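Local coordinates for YghZ aldo-keto reductase (Escherichia coli, PDB 3N6Q), which is an oxidoreductase of the aldo-keto reductase family that probably reduces aldehydes and ketones to alcohols using NADPH, at residues 23-28 with 189-194; 155-160 with 185-190. All blocks are in the same frame, centred on the assembly; numbering follows the deposited sequence.

Contact 1: residues 23-28 with 189-194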
# COMPACT_ATOMS: atom_id res chain seq x y z
N LEU B 23 14.73 -15.99 10.16
CA LEU B 23 13.91 -17.13 9.74
C LEU B 23 14.75 -18.42 9.80
O LEU B 23 15.80 -18.50 9.17
CB LEU B 23 13.38 -16.91 8.30
CG LEU B 23 12.31 -17.96 7.88
CD1 LEU B 23 10.96 -17.54 8.61
CD2 LEU B 23 12.14 -18.09 6.28
N ARG B 24 14.28 -19.41 10.53
CA ARG B 24 14.98 -20.71 10.65
C ARG B 24 14.37 -21.74 9.72
O ARG B 24 13.17 -22.02 9.82
CB ARG B 24 14.89 -21.20 12.11
CG ARG B 24 15.51 -20.17 13.07
CD ARG B 24 14.96 -20.32 14.50
NE ARG B 24 15.61 -21.49 15.01
CZ ARG B 24 15.23 -22.15 16.10
NH1 ARG B 24 14.22 -21.68 16.85
NH2 ARG B 24 15.91 -23.23 16.47
N LEU B 25 15.17 -22.32 8.83
CA LEU B 25 14.69 -23.38 7.95
C LEU B 25 15.14 -24.72 8.59
O LEU B 25 16.20 -24.76 9.25
CB LEU B 25 15.26 -23.23 6.55
CG LEU B 25 14.76 -21.91 5.87
CD1 LEU B 25 15.44 -21.74 4.52
CD2 LEU B 25 13.21 -21.94 5.72
N PRO B 26 14.34 -25.78 8.41
CA PRO B 26 14.86 -27.13 8.70
C PRO B 26 16.07 -27.40 7.83
O PRO B 26 16.10 -26.95 6.66
CB PRO B 26 13.69 -28.03 8.29
CG PRO B 26 13.07 -27.23 7.08
CD PRO B 26 13.10 -25.82 7.60
N ALA B 27 17.08 -28.12 8.37
CA ALA B 27 18.26 -28.43 7.60
C ALA B 27 17.95 -29.31 6.41
O ALA B 27 18.71 -29.32 5.43
CB ALA B 27 19.39 -29.16 8.51
N LEU B 28 16.83 -30.06 6.46
CA LEU B 28 16.35 -30.72 5.25
C LEU B 28 14.94 -30.15 4.95
O LEU B 28 14.11 -30.07 5.86
CB LEU B 28 16.24 -32.26 5.43
CG LEU B 28 17.64 -32.92 5.61
CD1 LEU B 28 18.04 -32.86 7.14
CD2 LEU B 28 17.54 -34.32 5.16
N LEU B 189 17.47 -9.48 0.42
CA LEU B 189 17.32 -10.76 -0.28
C LEU B 189 17.40 -11.86 0.77
O LEU B 189 18.42 -11.95 1.47
CB LEU B 189 18.44 -10.93 -1.30
CG LEU B 189 18.39 -12.29 -2.03
CD1 LEU B 189 17.06 -12.48 -2.93
CD2 LEU B 189 19.62 -12.41 -2.98
N LEU B 190 16.37 -12.73 0.89
CA LEU B 190 16.42 -13.77 1.95
C LEU B 190 17.42 -14.89 1.67
O LEU B 190 18.13 -15.37 2.58
CB LEU B 190 15.02 -14.35 2.22
CG LEU B 190 15.03 -15.49 3.24
CD1 LEU B 190 15.30 -14.95 4.72
CD2 LEU B 190 13.69 -16.28 3.14
N ILE B 191 17.41 -15.37 0.43
CA ILE B 191 17.85 -16.73 0.12
C ILE B 191 18.17 -16.87 -1.36
O ILE B 191 17.55 -16.21 -2.27
CB ILE B 191 16.79 -17.78 0.62
CG1 ILE B 191 17.33 -19.20 0.58
CG2 ILE B 191 15.47 -17.72 -0.25
CD1 ILE B 191 16.37 -20.18 1.44
N HIS B 192 19.15 -17.75 -1.64
CA HIS B 192 19.54 -18.12 -2.98
C HIS B 192 19.40 -19.64 -3.05
O HIS B 192 19.84 -20.37 -2.12
CB HIS B 192 21.02 -17.67 -3.25
CG HIS B 192 21.49 -17.85 -4.67
ND1 HIS B 192 21.51 -19.07 -5.31
CD2 HIS B 192 21.98 -16.95 -5.57
CE1 HIS B 192 22.01 -18.93 -6.52
NE2 HIS B 192 22.27 -17.64 -6.71
N GLN B 193 18.73 -20.12 -4.09
CA GLN B 193 18.67 -21.54 -4.36
C GLN B 193 19.49 -21.94 -5.58
O GLN B 193 18.99 -21.87 -6.72
CB GLN B 193 17.16 -21.97 -4.52
CG GLN B 193 16.98 -23.40 -4.82
CD GLN B 193 15.48 -23.78 -4.85
OE1 GLN B 193 15.06 -24.52 -5.72
NE2 GLN B 193 14.72 -23.34 -3.88
N PRO B 194 20.75 -22.43 -5.37
CA PRO B 194 21.58 -22.95 -6.47
C PRO B 194 21.48 -24.46 -6.54
O PRO B 194 21.14 -25.14 -5.56
CB PRO B 194 23.01 -22.52 -6.05
CG PRO B 194 22.96 -22.74 -4.51
CD PRO B 194 21.53 -22.25 -4.11
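Leu190 meets Leu23 through one methyl group each. Its CD2 lies 3.9 Å from CD2 of Leu23, and the two side chains cross at about a right angle. The backbones stay well apart, with the CA atoms of Leu23 and Leu190 8.8 Å from each other. Leu190 spans part of that gap because its CG stands anti to the backbone N (chi1 176°), which extends the branch toward the other segment. Its backbone pairs with Val165 and Gly218, so it is held between the neighbouring strands.

Ile191 makes the second touch. Its CD1 meets CD1 of Leu25 at 3.6 Å, tip to tip. This is a close methyl contact. The Ile191 chain runs out straight to CD1, with chi1 at -168° and chi2 at 166°. The second methyl of Leu25, CD2, rests 4.0 Å from CD2 of Leu23. On the second segment, CG2 of Ile191 likewise lies 4.1 Å from CD2 of Leu190. The four residues thus form one small, buried, wholly apolar cluster. Further along, Gln193 turns to other partners, with weak hydrogen bonds from NE2 to Asp61 and Tyr136.

Residues 24-26 also pair in antiparallel fashion with strand 15-17, through Leu25 and Arg16. Tyr107 OH of the second subunit hydrogen-bonds to Arg24 O. The arrangement fits the aldo-keto reductase form of the TIM barrel, in which an N-terminal beta hairpin closes the bottom of the barrel and packs against the starts of its parallel strands.

Contact 2: residues 155-160 with 185-190; sequences HAVQSG and WKIPLL
The amide of Gln158 approaches the indole of Trp185 obliquely, at the CE3-CZ3 side of the six-membered ring. NE2 lies 3.1 Å from CE3 of Trp185 and 3.6 Å from CZ3 of the same ring. The amide and ring planes are 71° apart, and the side chains cross at about a right angle. Ser151 and Ala154 of helix 146-158 also touch the Trp185 side chain, and Lys186 of the third subunit makes a cation-pi contact with the indole.

A water ties the same two residues together. It accepts from NE2 of Gln158 at 2.9 Å and donates to the carbonyl O of Trp185 at 2.6 Å. Gln158 reaches both water and ring because its chain is extended beyond CG (chi2 159°). With an alanine here in place of Trp185, the Gln158 amide would probably lose the ring carbons beside its NE2, and Lys186 of the third subunit its cation-pi mate.

Deeper in, the contact is apolar. CD1 of Ile187 lies 4.0 Å from CB of Val157, and both side chains also rest on Val165 of strand 162-168.

The first helix ends in a Schellman motif, with Gly160 at positive phi and its N bonded to Val157 O at 3.0 Å. Ser159 N and OG grip His155 O from opposite faces of the carbonyl plane. Lys186 has the matching role for the second helix, with Ile187 N bonded to Leu182 O. The end of helix 146-158 thus packs on the loop that follows helix 172-183 and leads into strand 191-193, in the outer helical layer of a TIM barrel.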
# COMPACT_ATOMS: atom_id res chain seq x y z
N HIS B 155 7.19 -5.39 -5.05
CA HIS B 155 5.75 -5.25 -5.04
C HIS B 155 5.06 -6.46 -4.38
O HIS B 155 4.09 -6.29 -3.64
CB HIS B 155 5.25 -5.05 -6.48
CG HIS B 155 3.78 -4.75 -6.55
ND1 HIS B 155 3.28 -3.47 -6.33
CD2 HIS B 155 2.71 -5.56 -6.65
CE1 HIS B 155 1.96 -3.51 -6.39
NE2 HIS B 155 1.59 -4.76 -6.63
N ALA B 156 5.58 -7.67 -4.61
CA ALA B 156 5.01 -8.87 -3.97
C ALA B 156 5.07 -8.71 -2.47
O ALA B 156 4.14 -9.05 -1.71
CB ALA B 156 5.80 -10.15 -4.43
N VAL B 157 6.20 -8.21 -1.99
CA VAL B 157 6.33 -8.01 -0.52
C VAL B 157 5.47 -6.86 -0.01
O VAL B 157 4.71 -7.00 0.98
CB VAL B 157 7.86 -7.77 -0.14
CG1 VAL B 157 8.00 -7.49 1.43
CG2 VAL B 157 8.65 -9.01 -0.52
N GLN B 158 5.47 -5.73 -0.72
CA GLN B 158 4.74 -4.57 -0.19
C GLN B 158 3.26 -4.86 -0.22
O GLN B 158 2.55 -4.42 0.66
CB GLN B 158 4.99 -3.31 -1.05
CG GLN B 158 6.42 -2.75 -0.88
CD GLN B 158 6.89 -1.88 -2.03
OE1 GLN B 158 6.26 -1.81 -3.09
NE2 GLN B 158 8.06 -1.26 -1.85
N SER B 159 2.82 -5.65 -1.20
CA SER B 159 1.38 -5.89 -1.33
C SER B 159 0.89 -6.95 -0.37
O SER B 159 -0.30 -7.27 -0.38
CB SER B 159 1.00 -6.28 -2.78
OG SER B 159 1.63 -7.51 -3.15
N GLY B 160 1.80 -7.60 0.36
CA GLY B 160 1.42 -8.62 1.31
C GLY B 160 1.22 -10.01 0.66
O GLY B 160 0.65 -10.88 1.28
N TRP B 185 14.59 -0.76 -1.94
CA TRP B 185 13.20 -0.89 -1.46
C TRP B 185 13.17 -1.26 0.03
O TRP B 185 12.09 -1.53 0.59
CB TRP B 185 12.53 -2.00 -2.26
CG TRP B 185 12.33 -1.69 -3.73
CD1 TRP B 185 13.01 -2.22 -4.79
CD2 TRP B 185 11.28 -0.89 -4.28
NE1 TRP B 185 12.50 -1.72 -5.97
CE2 TRP B 185 11.43 -0.91 -5.67
CE3 TRP B 185 10.28 -0.12 -3.71
CZ2 TRP B 185 10.56 -0.22 -6.52
CZ3 TRP B 185 9.44 0.62 -4.56
CH2 TRP B 185 9.59 0.56 -5.94
N LYS B 186 14.34 -1.21 0.66
CA LYS B 186 14.52 -1.65 2.04
C LYS B 186 14.07 -3.10 2.26
O LYS B 186 13.48 -3.43 3.31
CB LYS B 186 13.81 -0.70 3.00
CG LYS B 186 14.41 0.75 2.95
CD LYS B 186 13.60 1.75 3.83
CE LYS B 186 13.87 1.48 5.29
NZ LYS B 186 15.34 1.51 5.57
N ILE B 187 14.36 -3.97 1.29
CA ILE B 187 14.04 -5.37 1.43
C ILE B 187 15.36 -6.15 1.31
O ILE B 187 16.12 -5.94 0.35
CB ILE B 187 13.10 -5.78 0.26
CG1 ILE B 187 11.75 -5.08 0.47
CG2 ILE B 187 12.95 -7.34 0.21
CD1 ILE B 187 10.85 -5.24 -0.74
N PRO B 188 15.66 -7.02 2.30
CA PRO B 188 16.86 -7.87 2.14
C PRO B 188 16.55 -9.07 1.29
O PRO B 188 15.50 -9.71 1.50
CB PRO B 188 17.19 -8.33 3.58
CG PRO B 188 15.88 -8.24 4.38
CD PRO B 188 14.96 -7.22 3.60
N LEU B 189 17.47 -9.48 0.42
CA LEU B 189 17.32 -10.76 -0.28
C LEU B 189 17.40 -11.86 0.77
O LEU B 189 18.42 -11.95 1.47
CB LEU B 189 18.44 -10.93 -1.30
CG LEU B 189 18.39 -12.29 -2.03
CD1 LEU B 189 17.06 -12.48 -2.93
CD2 LEU B 189 19.62 -12.41 -2.98
N LEU B 190 16.37 -12.73 0.89
CA LEU B 190 16.42 -13.77 1.95
C LEU B 190 17.42 -14.89 1.67
O LEU B 190 18.13 -15.37 2.58
CB LEU B 190 15.02 -14.35 2.22
CG LEU B 190 15.03 -15.49 3.24
CD1 LEU B 190 15.30 -14.95 4.72
CD2 LEU B 190 13.69 -16.28 3.14
O HOH W 1 9.46 -1.74 0.60

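The second segments of contacts 1 and 2 run on along one piece of chain and share Leu189 and Leu190. Their centres are 16 Å apart. The centre of contact 1 is about 8 Å from the centre of the chain, that of contact 2 about 20 Å. The run from 185 to 194 therefore leads from the outer helices into the barrel. Strand 162-168 borders both: Ile187 touches its Val165, while Leu190 touches its Tyr164. Both contacts are also reached by the second subunit. In this family the active site lies at the carboxyl ends of the barrel strands, so both contacts, near the starts of strands, are probably structural.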